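Local coordinates for GTP-binding protein REM 1 (Homo sapiens, PDB 2NZJ) that binds GDP with magnesium and, as a Ras-family small G protein, probably cycles between GDP- and GTP-bound states in signalling, at residues V8-D12 against V56-W60. Residues are numbered along the deposited sequence; the frame is centred on the assembly and turned at random.
Sequences VLLGD and VVDTW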
loop_
_atom_site.group_PDB
_atom_site.type_symbol
_atom_site.label_atom_id
_atom_site.label_comp_id
_atom_site.label_asym_id
_atom_site.label_seq_id
_atom_site.Cartn_x
_atom_site.Cartn_y
_atom_site.Cartn_z
ATOM N N VAL A 8 3.442 5.419 -1.782
ATOM C CA VAL A 8 3.821 4.696 -2.981
ATOM C C VAL A 8 3.335 3.236 -2.910
ATOM O O VAL A 8 3.617 2.555 -1.920
ATOM C CB VAL A 8 5.346 4.814 -3.218
ATOM C CG1 VAL A 8 5.698 4.398 -4.598
ATOM C CG2 VAL A 8 5.808 6.251 -3.007
ATOM N N LEU A 9 2.586 2.787 -3.943
ATOM C CA LEU A 9 2.095 1.374 -4.054
ATOM C C LEU A 9 3.083 0.480 -4.807
ATOM O O LEU A 9 3.364 0.711 -5.972
ATOM C CB LEU A 9 0.740 1.275 -4.778
ATOM C CG LEU A 9 -0.534 1.717 -4.059
ATOM C CD1 LEU A 9 -1.713 1.747 -5.022
ATOM C CD2 LEU A 9 -0.836 0.812 -2.878
ATOM N N LEU A 10 3.580 -0.560 -4.148
ATOM C CA LEU A 10 4.489 -1.515 -4.757
ATOM C C LEU A 10 3.877 -2.927 -4.773
ATOM O O LEU A 10 3.012 -3.249 -3.962
ATOM C CB LEU A 10 5.800 -1.584 -3.976
ATOM C CG LEU A 10 6.635 -0.323 -3.817
ATOM C CD1 LEU A 10 7.708 -0.563 -2.761
ATOM C CD2 LEU A 10 7.237 0.133 -5.147
ATOM N N GLY A 11 4.392 -3.771 -5.667
ATOM C CA GLY A 11 4.002 -5.163 -5.772
ATOM C C GLY A 11 3.961 -5.670 -7.205
ATOM O O GLY A 11 3.863 -4.886 -8.148
ATOM N N ASP A 12 3.987 -6.986 -7.362
ATOM C CA ASP A 12 3.903 -7.613 -8.678
ATOM C C ASP A 12 2.631 -7.248 -9.466
ATOM O O ASP A 12 1.615 -6.891 -8.879
ATOM C CB ASP A 12 3.962 -9.141 -8.536
ATOM C CG ASP A 12 5.377 -9.656 -8.325
ATOM O OD1 ASP A 12 6.340 -8.852 -8.329
ATOM O OD2 ASP A 12 5.533 -10.881 -8.171
ATOM N N VAL A 56 -1.472 9.145 -3.720
ATOM C CA VAL A 56 -1.160 7.726 -3.861
ATOM C C VAL A 56 -0.602 7.510 -5.265
ATOM O O VAL A 56 -1.272 7.815 -6.260
ATOM C CB VAL A 56 -2.411 6.841 -3.586
ATOM C CG1 VAL A 56 -2.164 5.391 -3.963
ATOM C CG2 VAL A 56 -2.813 6.918 -2.098
ATOM N N VAL A 57 0.634 7.013 -5.326
ATOM C CA VAL A 57 1.359 6.783 -6.588
ATOM C C VAL A 57 1.271 5.291 -6.983
ATOM O O VAL A 57 1.521 4.394 -6.154
ATOM C CB VAL A 57 2.850 7.208 -6.470
ATOM C CG1 VAL A 57 3.589 6.946 -7.756
ATOM C CG2 VAL A 57 2.972 8.697 -6.125
ATOM N N ASP A 58 0.905 5.045 -8.245
ATOM C CA ASP A 58 0.677 3.698 -8.772
ATOM C C ASP A 58 1.415 3.497 -10.082
ATOM O O ASP A 58 0.821 3.160 -11.099
ATOM C CB ASP A 58 -0.823 3.475 -8.972
ATOM C CG ASP A 58 -1.132 2.135 -9.602
ATOM O OD1 ASP A 58 -0.399 1.163 -9.286
ATOM O OD2 ASP A 58 -2.103 2.057 -10.414
ATOM N N THR A 59 2.729 3.671 -10.051
ATOM C CA THR A 59 3.540 3.644 -11.273
ATOM C C THR A 59 4.590 2.541 -11.285
ATOM O O THR A 59 5.394 2.474 -12.196
ATOM C CB THR A 59 4.270 5.016 -11.474
ATOM O OG1 THR A 59 5.179 5.257 -10.380
ATOM C CG2 THR A 59 3.264 6.169 -11.577
ATOM N N TRP A 60 4.571 1.667 -10.296
ATOM C CA TRP A 60 5.613 0.653 -10.127
ATOM C C TRP A 60 5.556 -0.405 -11.227
ATOM O O TRP A 60 4.539 -1.085 -11.365
ATOM C CB TRP A 60 5.451 -0.003 -8.747
ATOM C CG TRP A 60 6.363 -1.144 -8.540
ATOM C CD1 TRP A 60 6.046 -2.464 -8.587
ATOM C CD2 TRP A 60 7.764 -1.068 -8.272
ATOM N NE1 TRP A 60 7.162 -3.224 -8.348
ATOM C CE2 TRP A 60 8.236 -2.392 -8.156
ATOM C CE3 TRP A 60 8.667 -0.004 -8.102
ATOM C CZ2 TRP A 60 9.580 -2.691 -7.885
ATOM C CZ3 TRP A 60 10.002 -0.294 -7.833
ATOM C CH2 TRP A 60 10.449 -1.634 -7.730
#
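Two neighbouring parallel strands, 4-10 and 50-57, run side by side in the central sheet of this Ras-like G domain and part where each feeds a loop of the nucleotide site. V8 bridges to V57, and L9 N donates a near-linear hydrogen bond to V57 O (2.9 Å). V8 and V57 share one face of the sheet, with V8 CG1 4.4 Å from V57 CB; L9 reaches V56 on the other, L9 CD1 lying 3.8 Å from V56 CG1, on the face covered by helix 17-25. Past V57 the backbone of 56-60 leaves the sheet, and W60 folds back over L10 and G11: L10 CD2 packs on the indole face, 3.3 Å from W60 CE3, while G11 O lies near the ring plane, 3.3 Å from W60 CD1. D58-W60 begins the switch II region, where RGK proteins carry DxWE in place of the DxxG of Ras. D58 OD2 is hydrogen-bonded to T18 OG1, and the D58 side chain is about 4 Å from the magnesium ion, too far for direct coordination. One hydrogen bond thus fixes the parallel register, and beyond it W60 covers the L10-G11 backbone where the probable P-loop begins, beside D12, which touches GDP.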